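Local coordinates for protein deoxyhypusine hydroxylase (Homo sapiens, PDB 4D50) that hydroxylates the deoxyhypusine residue of translation initiation factor eIF5A with a non-haem diiron centre, completing the synthesis of hypusine, at residues A[63-68]-A[93-98]; A[74-79]-A[105-110]. All blocks are in the same frame, centred on the assembly; numbering follows the deposited sequence.

Contact 1: A[63-68]-A[93-98]. With FE (Fe (III) ion), chain C; PER (peroxide ion), chain E.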
loop_
_atom_site.group_PDB
_atom_site.type_symbol
_atom_site.label_atom_id
_atom_site.label_comp_id
_atom_site.label_asym_id
_atom_site.label_seq_id
_atom_site.Cartn_x
_atom_site.Cartn_y
_atom_site.Cartn_z
ATOM N N LEU A 63 -0.773 -8.990 1.158
ATOM C CA LEU A 63 -0.337 -10.030 0.225
ATOM C C LEU A 63 -0.321 -9.444 -1.133
ATOM O O LEU A 63 0.603 -9.679 -1.939
ATOM C CB LEU A 63 -1.241 -11.242 0.225
ATOM C CG LEU A 63 -1.554 -11.916 1.567
ATOM C CD1 LEU A 63 -2.593 -12.974 1.345
ATOM C CD2 LEU A 63 -0.313 -12.519 2.129
ATOM N N ALA A 64 -1.444 -8.836 -1.490
ATOM C CA ALA A 64 -1.530 -8.289 -2.872
ATOM C C ALA A 64 -0.511 -7.172 -3.059
ATOM O O ALA A 64 0.127 -7.109 -4.131
ATOM C CB ALA A 64 -2.933 -7.739 -3.185
ATOM N N TYR A 65 -0.344 -6.288 -2.091
ATOM C CA TYR A 65 0.657 -5.245 -2.202
ATOM C C TYR A 65 2.061 -5.784 -2.464
ATOM O O TYR A 65 2.765 -5.370 -3.371
ATOM C CB TYR A 65 0.683 -4.411 -0.926
ATOM C CG TYR A 65 1.745 -3.360 -0.835
ATOM C CD1 TYR A 65 1.666 -2.180 -1.564
ATOM C CD2 TYR A 65 2.927 -3.612 -0.128
ATOM C CE1 TYR A 65 2.687 -1.212 -1.490
ATOM C CE2 TYR A 65 3.908 -2.656 -0.005
ATOM C CZ TYR A 65 3.830 -1.502 -0.751
ATOM O OH TYR A 65 4.805 -0.595 -0.590
ATOM N N CYS A 66 2.404 -6.817 -1.731
ATOM C CA CYS A 66 3.707 -7.479 -1.849
ATOM C C CYS A 66 3.890 -8.066 -3.236
ATOM O O CYS A 66 4.956 -7.888 -3.805
ATOM C CB CYS A 66 3.976 -8.545 -0.773
ATOM S SG CYS A 66 4.315 -7.787 0.828
ATOM N N LEU A 67 2.851 -8.726 -3.797
ATOM C CA LEU A 67 3.014 -9.330 -5.134
ATOM C C LEU A 67 3.224 -8.239 -6.157
ATOM O O LEU A 67 3.871 -8.434 -7.200
ATOM C CB LEU A 67 1.765 -10.170 -5.501
ATOM C CG LEU A 67 1.609 -11.469 -4.645
ATOM C CD1 LEU A 67 0.325 -12.159 -4.992
ATOM C CD2 LEU A 67 2.802 -12.425 -4.794
ATOM N N GLY A 68 2.587 -7.110 -5.932
ATOM C CA GLY A 68 2.786 -5.974 -6.818
ATOM C C GLY A 68 4.245 -5.532 -6.813
ATOM O O GLY A 68 4.832 -5.271 -7.880
ATOM N N ARG A 93 -9.495 -5.933 -3.171
ATOM C CA ARG A 93 -9.627 -5.925 -4.616
ATOM C C ARG A 93 -8.867 -4.744 -5.168
ATOM O O ARG A 93 -8.210 -4.876 -6.220
ATOM C CB ARG A 93 -11.138 -5.910 -5.056
ATOM C CG ARG A 93 -11.918 -7.178 -4.601
ATOM C CD ARG A 93 -13.402 -7.112 -5.007
ATOM N NE ARG A 93 -13.442 -6.969 -6.461
ATOM C CZ ARG A 93 -14.213 -6.180 -7.194
ATOM N NH1 ARG A 93 -15.170 -5.431 -6.667
ATOM N NH2 ARG A 93 -14.014 -6.149 -8.511
ATOM N N HIS A 94 -8.946 -3.599 -4.491
ATOM C CA HIS A 94 -8.194 -2.402 -4.916
ATOM C C HIS A 94 -6.720 -2.758 -4.957
ATOM O O HIS A 94 -6.009 -2.498 -5.998
ATOM C CB HIS A 94 -8.441 -1.166 -4.023
ATOM C CG HIS A 94 -7.198 -0.545 -3.521
ATOM N ND1 HIS A 94 -6.354 0.208 -4.311
ATOM C CD2 HIS A 94 -6.647 -0.589 -2.296
ATOM C CE1 HIS A 94 -5.309 0.564 -3.587
ATOM N NE2 HIS A 94 -5.475 0.104 -2.359
ATOM N N GLU A 95 -6.240 -3.381 -3.899
ATOM C CA GLU A 95 -4.813 -3.653 -3.790
ATOM C C GLU A 95 -4.335 -4.588 -4.917
ATOM O O GLU A 95 -3.225 -4.463 -5.423
ATOM C CB GLU A 95 -4.396 -4.201 -2.397
ATOM C CG GLU A 95 -3.006 -3.829 -1.996
ATOM C CD GLU A 95 -2.813 -2.341 -1.779
ATOM O OE1 GLU A 95 -3.610 -1.662 -1.034
ATOM O OE2 GLU A 95 -1.903 -1.750 -2.445
ATOM N N ALA A 96 -5.169 -5.544 -5.257
ATOM C CA ALA A 96 -4.828 -6.522 -6.364
ATOM C C ALA A 96 -4.798 -5.710 -7.705
ATOM O O ALA A 96 -3.892 -5.978 -8.517
ATOM C CB ALA A 96 -5.844 -7.684 -6.462
ATOM N N GLY A 97 -5.755 -4.799 -7.971
ATOM C CA GLY A 97 -5.677 -4.000 -9.178
ATOM C C GLY A 97 -4.447 -3.133 -9.260
ATOM O O GLY A 97 -3.776 -3.056 -10.283
ATOM N N GLU A 98 -4.177 -2.425 -8.182
ATOM C CA GLU A 98 -2.900 -1.670 -8.105
ATOM C C GLU A 98 -1.655 -2.536 -8.362
ATOM O O GLU A 98 -0.744 -2.112 -9.041
ATOM C CB GLU A 98 -2.728 -0.941 -6.744
ATOM C CG GLU A 98 -1.452 -0.103 -6.695
ATOM C CD GLU A 98 -1.291 0.722 -5.436
ATOM O OE1 GLU A 98 -2.302 1.252 -4.930
ATOM O OE2 GLU A 98 -0.116 0.914 -5.052
HETATM FE FE FE C . -4.141 0.274 -0.570
HETATM O O1 PER E . -5.457 -0.384 1.102
HETATM O O2 PER E . -5.614 0.068 2.569
HETATM O O HOH W 1 -2.542 1.035 -1.838
HETATM O O HOH W 2 -2.632 0.140 0.944
#

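Contact 2: A[74-79]-A[105-110]. With GAI (guanidine), chain I.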
loop_
_atom_site.group_PDB
_atom_site.type_symbol
_atom_site.label_atom_id
_atom_site.label_comp_id
_atom_site.label_asym_id
_atom_site.label_seq_id
_atom_site.Cartn_x
_atom_site.Cartn_y
_atom_site.Cartn_z
ATOM N N ARG A 74 4.677 -13.770 -12.784
ATOM C CA ARG A 74 4.114 -15.058 -12.295
ATOM C C ARG A 74 2.921 -14.883 -11.340
ATOM O O ARG A 74 2.166 -15.789 -11.151
ATOM C CB ARG A 74 5.152 -15.974 -11.668
ATOM C CG ARG A 74 6.150 -16.544 -12.694
ATOM C CD ARG A 74 6.799 -17.876 -12.272
ATOM N NE ARG A 74 6.101 -18.987 -12.896
ATOM C CZ ARG A 74 6.270 -19.342 -14.166
ATOM N NH1 ARG A 74 7.154 -18.684 -14.928
ATOM N NH2 ARG A 74 5.548 -20.345 -14.684
ATOM N N ALA A 75 2.800 -13.693 -10.729
ATOM C CA ALA A 75 1.751 -13.407 -9.778
ATOM C C ALA A 75 0.484 -13.012 -10.459
ATOM O O ALA A 75 -0.555 -12.805 -9.775
ATOM C CB ALA A 75 2.184 -12.308 -8.798
ATOM N N ILE A 76 0.539 -12.799 -11.789
ATOM C CA ILE A 76 -0.578 -12.149 -12.432
ATOM C C ILE A 76 -1.896 -12.888 -12.341
ATOM O O ILE A 76 -2.934 -12.304 -12.077
ATOM C CB ILE A 76 -0.205 -11.791 -13.918
ATOM C CG1 ILE A 76 0.637 -10.516 -13.936
ATOM C CG2 ILE A 76 -1.451 -11.593 -14.781
ATOM C CD1 ILE A 76 1.313 -10.229 -15.270
ATOM N N PRO A 77 -1.888 -14.242 -12.600
ATOM C CA PRO A 77 -3.124 -14.997 -12.474
ATOM C C PRO A 77 -3.817 -14.905 -11.106
ATOM O O PRO A 77 -5.002 -14.768 -11.041
ATOM C CB PRO A 77 -2.703 -16.440 -12.802
ATOM C CG PRO A 77 -1.510 -16.259 -13.650
ATOM C CD PRO A 77 -0.773 -15.059 -13.091
ATOM N N MET A 78 -3.067 -14.957 -10.038
ATOM C CA MET A 78 -3.628 -14.928 -8.678
ATOM C C MET A 78 -4.199 -13.551 -8.469
ATOM O O MET A 78 -5.276 -13.424 -7.925
ATOM C CB MET A 78 -2.553 -15.206 -7.626
ATOM C CG MET A 78 -3.092 -15.237 -6.211
ATOM S SD MET A 78 -4.371 -16.447 -5.767
ATOM C CE MET A 78 -3.950 -17.954 -6.556
ATOM N N LEU A 79 -3.494 -12.538 -8.927
ATOM C CA LEU A 79 -3.960 -11.121 -8.680
ATOM C C LEU A 79 -5.245 -10.830 -9.493
ATOM O O LEU A 79 -6.146 -10.126 -9.052
ATOM C CB LEU A 79 -2.906 -10.102 -9.017
ATOM C CG LEU A 79 -1.731 -10.085 -8.037
ATOM C CD1 LEU A 79 -0.528 -9.331 -8.545
ATOM C CD2 LEU A 79 -2.209 -9.471 -6.724
ATOM N N ASP A 105 3.269 -5.121 -16.587
ATOM C CA ASP A 105 3.158 -5.949 -17.778
ATOM C C ASP A 105 1.867 -5.634 -18.515
ATOM O O ASP A 105 0.785 -5.848 -18.000
ATOM C CB ASP A 105 3.186 -7.415 -17.352
ATOM C CG ASP A 105 3.217 -8.391 -18.518
ATOM O OD1 ASP A 105 2.679 -8.108 -19.628
ATOM O OD2 ASP A 105 3.694 -9.504 -18.255
ATOM N N PRO A 106 1.963 -5.173 -19.772
ATOM C CA PRO A 106 0.759 -4.778 -20.535
ATOM C C PRO A 106 -0.266 -5.884 -20.870
ATOM O O PRO A 106 -1.350 -5.578 -21.313
ATOM C CB PRO A 106 1.339 -4.155 -21.809
ATOM C CG PRO A 106 2.728 -4.679 -21.929
ATOM C CD PRO A 106 3.203 -5.120 -20.565
ATOM N N GLU A 107 0.108 -7.145 -20.695
ATOM C CA GLU A 107 -0.791 -8.303 -20.771
ATOM C C GLU A 107 -2.084 -8.067 -19.997
ATOM O O GLU A 107 -3.115 -8.527 -20.383
ATOM C CB GLU A 107 -0.053 -9.482 -20.135
ATOM C CG GLU A 107 -0.824 -10.792 -19.957
ATOM C CD GLU A 107 -0.109 -11.729 -18.992
ATOM O OE1 GLU A 107 1.155 -11.717 -18.977
ATOM O OE2 GLU A 107 -0.798 -12.468 -18.229
ATOM N N VAL A 108 -1.982 -7.307 -18.899
ATOM C CA VAL A 108 -3.136 -7.010 -18.017
ATOM C C VAL A 108 -3.902 -5.767 -18.374
ATOM O O VAL A 108 -4.890 -5.474 -17.742
ATOM C CB VAL A 108 -2.708 -6.952 -16.523
ATOM C CG1 VAL A 108 -1.953 -8.197 -16.140
ATOM C CG2 VAL A 108 -1.870 -5.703 -16.192
ATOM N N LEU A 109 -3.524 -5.064 -19.443
ATOM C CA LEU A 109 -4.250 -3.770 -19.761
ATOM C C LEU A 109 -5.716 -3.930 -19.977
ATOM O O LEU A 109 -6.509 -3.124 -19.531
ATOM C CB LEU A 109 -3.728 -3.144 -21.037
ATOM C CG LEU A 109 -3.233 -1.751 -21.184
ATOM C CD1 LEU A 109 -3.233 -1.453 -22.677
ATOM C CD2 LEU A 109 -4.021 -0.739 -20.382
ATOM N N GLU A 110 -6.121 -5.027 -20.615
ATOM C CA GLU A 110 -7.512 -5.151 -21.012
ATOM C C GLU A 110 -8.400 -5.373 -19.782
ATOM O O GLU A 110 -9.474 -4.744 -19.661
ATOM C CB GLU A 110 -7.707 -6.221 -22.134
ATOM C CG GLU A 110 -7.439 -5.678 -23.567
ATOM C CD GLU A 110 -8.015 -4.241 -23.841
ATOM O OE1 GLU A 110 -9.255 -4.034 -23.855
ATOM O OE2 GLU A 110 -7.199 -3.292 -24.033
HETATM C C GAI I . 9.109 -16.470 -10.572
HETATM N N1 GAI I . 8.791 -16.479 -11.774
HETATM N N2 GAI I . 8.168 -16.691 -9.658
HETATM N N3 GAI I . 10.368 -16.188 -10.225
#

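Contact 1: A[63-68]-A[93-98]
A64 and Y65 of helix 57-70 pack against E95 and A96 of helix 90-103, equivalent helices of two successive HEAT-like repeats. The segments run almost exactly parallel, at 3°, and their axes are 8.1 Å apart. Small residues permit this closeness: the CA atoms of A64 and A96 are separated by 5.1 Å, and the A64 methyl lies on the backbone of the second helix, with CB 3.8 Å from A96 N. L79 of helix 76-84 touches both alanines.

Beside this apolar patch, Y65 and E95 lie side by side and point the same way. With CG anti to the backbone N (chi1 175°), the tyrosine ring runs alongside the glutamate, whose OE2 sits at the ring edge, 3.7 Å from CD1; the ring and carboxylate planes are 75° apart. The phenol OH is hydrogen-bonded to Y216 OH.

Metal bonds make up the third group. The E95 chain bends at chi2 and brings OE1 to the iron(III), which H94 NE2, two waters and peroxide O1 also bind; H212 completes the site. The iron at NE2 and a hydrogen bond from ND1 to T126 OG1 together hold the rotation of the H94 imidazole. E95 thus serves both the helix packing and the diiron centre: OE1 binds the metal at 2.1 Å, while OE2 is hydrogen-bonded to the iron-bound water 1 at 2.9 Å.

Contact 2: A[74-79]-A[105-110]
I76, near the start of helix 76-84, extends its branched side chain into the turn that leads to helix 109-115, where D105, E107 and V108 receive it. These are second helices of consecutive HEAT-like repeats, and the start of the first meets the 3-10 turn leading into the second.

I76 and V108 meet at a slant, branch against branch. Because CG2 of I76 stands anti to the backbone N while CG1 lies beside it (chi1 -80°), the isoleucine straddles V108 CG1, which is 3.7 Å from CG2 and 3.9 Å from CD1. L100 of helix 90-103 and L134 of helix 121-140 also touch V108 and continue the apolar layer.

The two acidic residues approach differently. D105 meets I76 at about a right angle, its OD2 3.9 Å from CD1. E107 comes from the opposite direction, extended beyond CG, and carries OE2 to 3.6 Å from CG2. D105 is itself held in an Asx turn: OD1 accepts the E107 backbone N-H at 2.9 Å on the anti side, 33° out of the carboxylate plane, with an N-H...O angle of 159°.

Replacing I76 with an alanine is likely to open a gap against V108 CG1 and to take away the methyls on which the D105 and E107 carboxylates rest.

No hydrogen bond or salt bridge joins the segments. The carboxylates offer the isoleucine only van der Waals contact, so the cohesion between these segments probably rests mainly on the burial of I76 and V108.

How the contacts relate
The chain passes through 63-68, 74-79, 93-98 and 105-110 in that order, so the contacts alternate along it and each joins the first HEAT-like repeat to the second. Contact 1 pairs helices 57-70 and 90-103; contact 2 pairs the start of helix 76-84 with the turn before helix 109-115 in the other layer. Their centres are about 11 Å apart, and L79 and A75 bridge them: L79 CD1 lies 3.9 Å and A75 CB 4.0 Å from L67 CB. The centre of contact 1, beside the diiron site, lies about 8 Å, that of contact 2 about 18 Å, from the centre of the chain, so the repeats are joined on both the metal-bearing and outer layers.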